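PDB 3BO6: hydrophilic protein, virA protein from Chromobacterium violaceum, which probably acts as a phosphothreonine lyase effector, irreversibly removing the phosphate group from phosphothreonine by beta-elimination. Local coordinates for residues Val189-Glu194 with Glu212-Leu217. Residues are numbered along the deposited sequence; the frame is centred on the assembly and turned at random.
With SO4 (sulfate ion), chain C.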
ATOM      1  N   VAL A 189       3.653   8.143  -2.334  1.00  5.06           N
ATOM      2  CA  VAL A 189       2.775   7.030  -2.654  1.00  4.86           C
ATOM      3  C   VAL A 189       2.343   7.045  -4.119  1.00  4.91           C
ATOM      4  O   VAL A 189       2.124   8.114  -4.717  1.00  5.87           O
ATOM      5  CB  VAL A 189       1.536   7.046  -1.735  1.00  5.55           C
ATOM      6  CG1 VAL A 189       0.543   5.964  -2.137  1.00  5.92           C
ATOM      7  CG2 VAL A 189       1.957   6.880  -0.266  1.00  6.50           C
ATOM      8  N   SER A 190       2.236   5.850  -4.695  1.00  3.79           N
ATOM      9  CA  SER A 190       1.651   5.690  -6.031  1.00  4.35           C
ATOM     10  C   SER A 190       0.823   4.421  -6.094  1.00  3.91           C
ATOM     11  O   SER A 190       0.876   3.593  -5.172  1.00  3.88           O
ATOM     12  CB  SER A 190       2.716   5.739  -7.135  1.00  4.37           C
ATOM     13  OG  SER A 190       3.671   4.702  -6.963  1.00  4.15           O
ATOM     14  N   TYR A 191       0.051   4.271  -7.162  1.00  4.32           N
ATOM     15  CA  TYR A 191      -0.948   3.207  -7.267  1.00  3.94           C
ATOM     16  C   TYR A 191      -0.930   2.466  -8.596  1.00  3.67           C
ATOM     17  O   TYR A 191      -0.666   3.056  -9.645  1.00  4.39           O
ATOM     18  CB  TYR A 191      -2.327   3.857  -7.141  1.00  5.78           C
ATOM     19  CG  TYR A 191      -3.494   2.956  -7.535  1.00  4.45           C
ATOM     20  CD1 TYR A 191      -4.011   2.025  -6.636  1.00  4.55           C
ATOM     21  CD2 TYR A 191      -4.065   3.039  -8.810  1.00  4.85           C
ATOM     22  CE1 TYR A 191      -5.095   1.218  -6.987  1.00  4.38           C
ATOM     23  CE2 TYR A 191      -5.133   2.220  -9.167  1.00  4.43           C
ATOM     24  CZ  TYR A 191      -5.640   1.329  -8.254  1.00  4.61           C
ATOM     25  OH  TYR A 191      -6.717   0.526  -8.613  1.00  6.38           O
ATOM     26  N   ARG A 192      -1.239   1.178  -8.550  1.00  4.66           N
ATOM     27  CA  ARG A 192      -1.711   0.491  -9.755  1.00  4.05           C
ATOM     28  C   ARG A 192      -2.662  -0.627  -9.383  1.00  4.85           C
ATOM     29  O   ARG A 192      -2.756  -1.029  -8.213  1.00  5.01           O
ATOM     30  CB  ARG A 192      -0.579  -0.022 -10.664  1.00  4.37           C
ATOM     31  CG  ARG A 192       0.100  -1.285 -10.179  1.00  5.29           C
ATOM     32  CD  ARG A 192       1.256  -1.718 -11.114  1.00  4.74           C
ATOM     33  NE  ARG A 192       1.677  -3.105 -10.864  1.00  5.31           N
ATOM     34  CZ  ARG A 192       1.137  -4.154 -11.471  1.00  4.99           C
ATOM     35  NH1 ARG A 192       0.170  -3.976 -12.377  1.00  6.55           N
ATOM     36  NH2 ARG A 192       1.569  -5.378 -11.179  1.00  6.11           N
ATOM     37  N   ASN A 193      -3.408  -1.103 -10.377  1.00  4.06           N
ATOM     38  CA  ASN A 193      -4.238  -2.286 -10.197  1.00  5.05           C
ATOM     39  C   ASN A 193      -3.698  -3.486 -10.966  1.00  6.40           C
ATOM     40  O   ASN A 193      -3.525  -3.421 -12.179  1.00  7.89           O
ATOM     41  CB  ASN A 193      -5.687  -2.011 -10.610  1.00  4.72           C
ATOM     42  CG  ASN A 193      -6.567  -3.222 -10.390  1.00  7.09           C
ATOM     43  OD1 ASN A 193      -6.511  -4.176 -11.174  1.00  8.55           O
ATOM     44  ND2 ASN A 193      -7.324  -3.232  -9.303  1.00  6.53           N
ATOM     45  N   GLU A 194      -3.452  -4.587 -10.263  1.00  6.26           N
ATOM     46  CA  GLU A 194      -2.811  -5.770 -10.860  1.00  8.14           C
ATOM     47  C   GLU A 194      -3.611  -6.423 -11.970  1.00  7.57           C
ATOM     48  O   GLU A 194      -3.033  -7.040 -12.861  1.00  9.77           O
ATOM     49  CB  GLU A 194      -2.602  -6.857  -9.802  1.00 13.85           C
ATOM     50  CG  GLU A 194      -1.575  -6.552  -8.792  1.00 14.11           C
ATOM     51  CD  GLU A 194      -1.138  -7.792  -8.031  1.00 11.30           C
ATOM     52  OE1 GLU A 194      -0.424  -7.625  -7.034  1.00 12.38           O
ATOM     53  OE2 GLU A 194      -1.526  -8.915  -8.418  1.00 15.60           O
ATOM     54  N   GLU A 212      -9.427   4.110 -12.840  1.00  4.87           N
ATOM     55  CA  GLU A 212      -9.851   3.067 -11.912  1.00  5.16           C
ATOM     56  C   GLU A 212     -10.720   3.661 -10.820  1.00  5.45           C
ATOM     57  O   GLU A 212     -10.303   4.587 -10.133  1.00  5.14           O
ATOM     58  CB  GLU A 212      -8.630   2.419 -11.251  1.00  6.69           C
ATOM     59  CG  GLU A 212      -7.879   1.439 -12.155  1.00  5.60           C
ATOM     60  CD  GLU A 212      -8.582   0.087 -12.288  1.00  8.59           C
ATOM     61  OE1 GLU A 212      -9.381  -0.284 -11.398  1.00 10.41           O
ATOM     62  OE2 GLU A 212      -8.298  -0.628 -13.279  1.00 10.07           O
ATOM     63  N   PRO A 213     -11.922   3.118 -10.622  1.00  6.15           N
ATOM     64  CA  PRO A 213     -12.785   3.667  -9.572  1.00  5.48           C
ATOM     65  C   PRO A 213     -12.082   3.711  -8.201  1.00  4.41           C
ATOM     66  O   PRO A 213     -12.179   4.720  -7.515  1.00  5.05           O
ATOM     67  CB  PRO A 213     -13.985   2.708  -9.597  1.00  7.54           C
ATOM     68  CG  PRO A 213     -14.097   2.334 -11.062  1.00  7.81           C
ATOM     69  CD  PRO A 213     -12.639   2.177 -11.506  1.00  7.09           C
ATOM     70  N   PHE A 214     -11.347   2.666  -7.837  1.00  4.51           N
ATOM     71  CA  PHE A 214     -10.662   2.685  -6.553  1.00  4.70           C
ATOM     72  C   PHE A 214      -9.688   3.852  -6.459  1.00  2.98           C
ATOM     73  O   PHE A 214      -9.632   4.543  -5.429  1.00  4.32           O
ATOM     74  CB  PHE A 214      -9.940   1.347  -6.279  1.00  3.11           C
ATOM     75  CG  PHE A 214      -9.131   1.352  -4.988  1.00  3.94           C
ATOM     76  CD1 PHE A 214      -9.729   1.009  -3.787  1.00  5.23           C
ATOM     77  CD2 PHE A 214      -7.802   1.743  -4.982  1.00  3.48           C
ATOM     78  CE1 PHE A 214      -9.002   1.030  -2.603  1.00  5.62           C
ATOM     79  CE2 PHE A 214      -7.077   1.766  -3.805  1.00  4.20           C
ATOM     80  CZ  PHE A 214      -7.686   1.414  -2.617  1.00  5.80           C
ATOM     81  N   TYR A 215      -8.919   4.075  -7.515  1.00  4.38           N
ATOM     82  CA  TYR A 215      -7.965   5.176  -7.531  1.00  5.07           C
ATOM     83  C   TYR A 215      -8.678   6.518  -7.398  1.00  4.97           C
ATOM     84  O   TYR A 215      -8.253   7.388  -6.640  1.00  5.35           O
ATOM     85  CB  TYR A 215      -7.143   5.163  -8.821  1.00  6.99           C
ATOM     86  CG  TYR A 215      -6.195   6.340  -8.917  1.00  4.54           C
ATOM     87  CD1 TYR A 215      -5.049   6.384  -8.143  1.00  5.70           C
ATOM     88  CD2 TYR A 215      -6.450   7.413  -9.771  1.00  4.93           C
ATOM     89  CE1 TYR A 215      -4.168   7.449  -8.218  1.00  4.92           C
ATOM     90  CE2 TYR A 215      -5.570   8.494  -9.840  1.00  5.13           C
ATOM     91  CZ  TYR A 215      -4.421   8.489  -9.069  1.00  6.32           C
ATOM     92  OH  TYR A 215      -3.537   9.543  -9.118  1.00 11.11           O
ATOM     93  N   ARG A 216      -9.773   6.690  -8.125  1.00  4.39           N
ATOM     94  CA  ARG A 216     -10.519   7.941  -8.056  1.00  5.37           C
ATOM     95  C   ARG A 216     -11.044   8.190  -6.640  1.00  6.65           C
ATOM     96  O   ARG A 216     -11.030   9.321  -6.146  1.00  6.55           O
ATOM     97  CB  ARG A 216     -11.659   7.930  -9.074  1.00  5.30           C
ATOM     98  CG  ARG A 216     -11.154   7.829 -10.518  1.00  6.45           C
ATOM     99  CD  ARG A 216     -12.294   7.897 -11.531  1.00  5.73           C
ATOM    100  NE  ARG A 216     -12.931   9.211 -11.511  1.00  6.80           N
ATOM    101  CZ  ARG A 216     -14.027   9.508 -12.198  1.00  6.74           C
ATOM    102  NH1 ARG A 216     -14.612   8.563 -12.925  1.00  8.15           N
ATOM    103  NH2 ARG A 216     -14.549  10.731 -12.118  1.00 10.02           N
ATOM    104  N   LEU A 217     -11.465   7.121  -5.969  1.00  3.83           N
ATOM    105  CA  LEU A 217     -11.926   7.235  -4.579  1.00  6.08           C
ATOM    106  C   LEU A 217     -10.784   7.618  -3.628  1.00  5.47           C
ATOM    107  O   LEU A 217     -11.011   8.264  -2.610  1.00  5.25           O
ATOM    108  CB  LEU A 217     -12.589   5.928  -4.159  1.00  6.13           C
ATOM    109  CG  LEU A 217     -13.924   5.658  -4.890  1.00  5.23           C
ATOM    110  CD1 LEU A 217     -14.365   4.197  -4.738  1.00  9.00           C
ATOM    111  CD2 LEU A 217     -15.024   6.593  -4.398  1.00  9.98           C
TER
HETATM  112  S   SO4 C   1       4.331  -4.601  -8.582  1.00  5.93           S
HETATM  113  O1  SO4 C   1       4.028  -3.318  -9.248  1.00  6.69           O
HETATM  114  O2  SO4 C   1       3.338  -5.599  -8.950  1.00  5.51           O
HETATM  115  O3  SO4 C   1       5.645  -5.051  -9.005  1.00  7.59           O
HETATM  116  O4  SO4 C   1       4.293  -4.425  -7.128  1.00  6.28           O
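Tyr191 reaches from strand 189-193 to the first turn of helix 213-219, where its ring lies against Phe214, Tyr215 and Glu212, a compact example of how one aromatic residue can join a sheet to a helix. Its CG stands anti to the backbone N (chi1 167°), a position that carries CG out toward the helix. Tyr191 CB meets Tyr215 CD1 at 3.8 Å. Both helix rings lie on the same side of the Tyr191 plane: CD2 of Tyr191 comes to 3.5 Å from CD1 of Tyr215, and CE2 settles by the CB of that same residue, while CE1 of Tyr191 packs 3.4 Å from CD2 of Phe214. Each is tilted 28° from the tyrosine plane and slid well aside, so overlap is slight, and Tyr215 CA sits over that same face of Tyr191. At the tip, Tyr191 OH rests 3.8 Å from both CB and CG of Glu212, but its hydrogen bond is to Asp82 of the adjacent strand. Asn193, which shares Asp82 through ND2 and accepts from Leu195 N at OD1, stacks its amide on the Glu212 carboxylate, planes 2° apart, its CB 3.9 Å from Glu212 CD. That carboxylate forms a salt bridge with Arg196, and Glu212 itself is the helix N-cap residue. Arg192, extending from the strand away from the helix, grips through NE and NH2 a sulfate, probably from the crystallisation liquor, that His85, Lys83, Arg127 and Arg199 also bind, consistent with a phosphate-binding pocket. The whole is a buried aromatic cluster packing a C-terminal helix against the edge strand of the antiparallel sheet in this alpha/beta lyase fold.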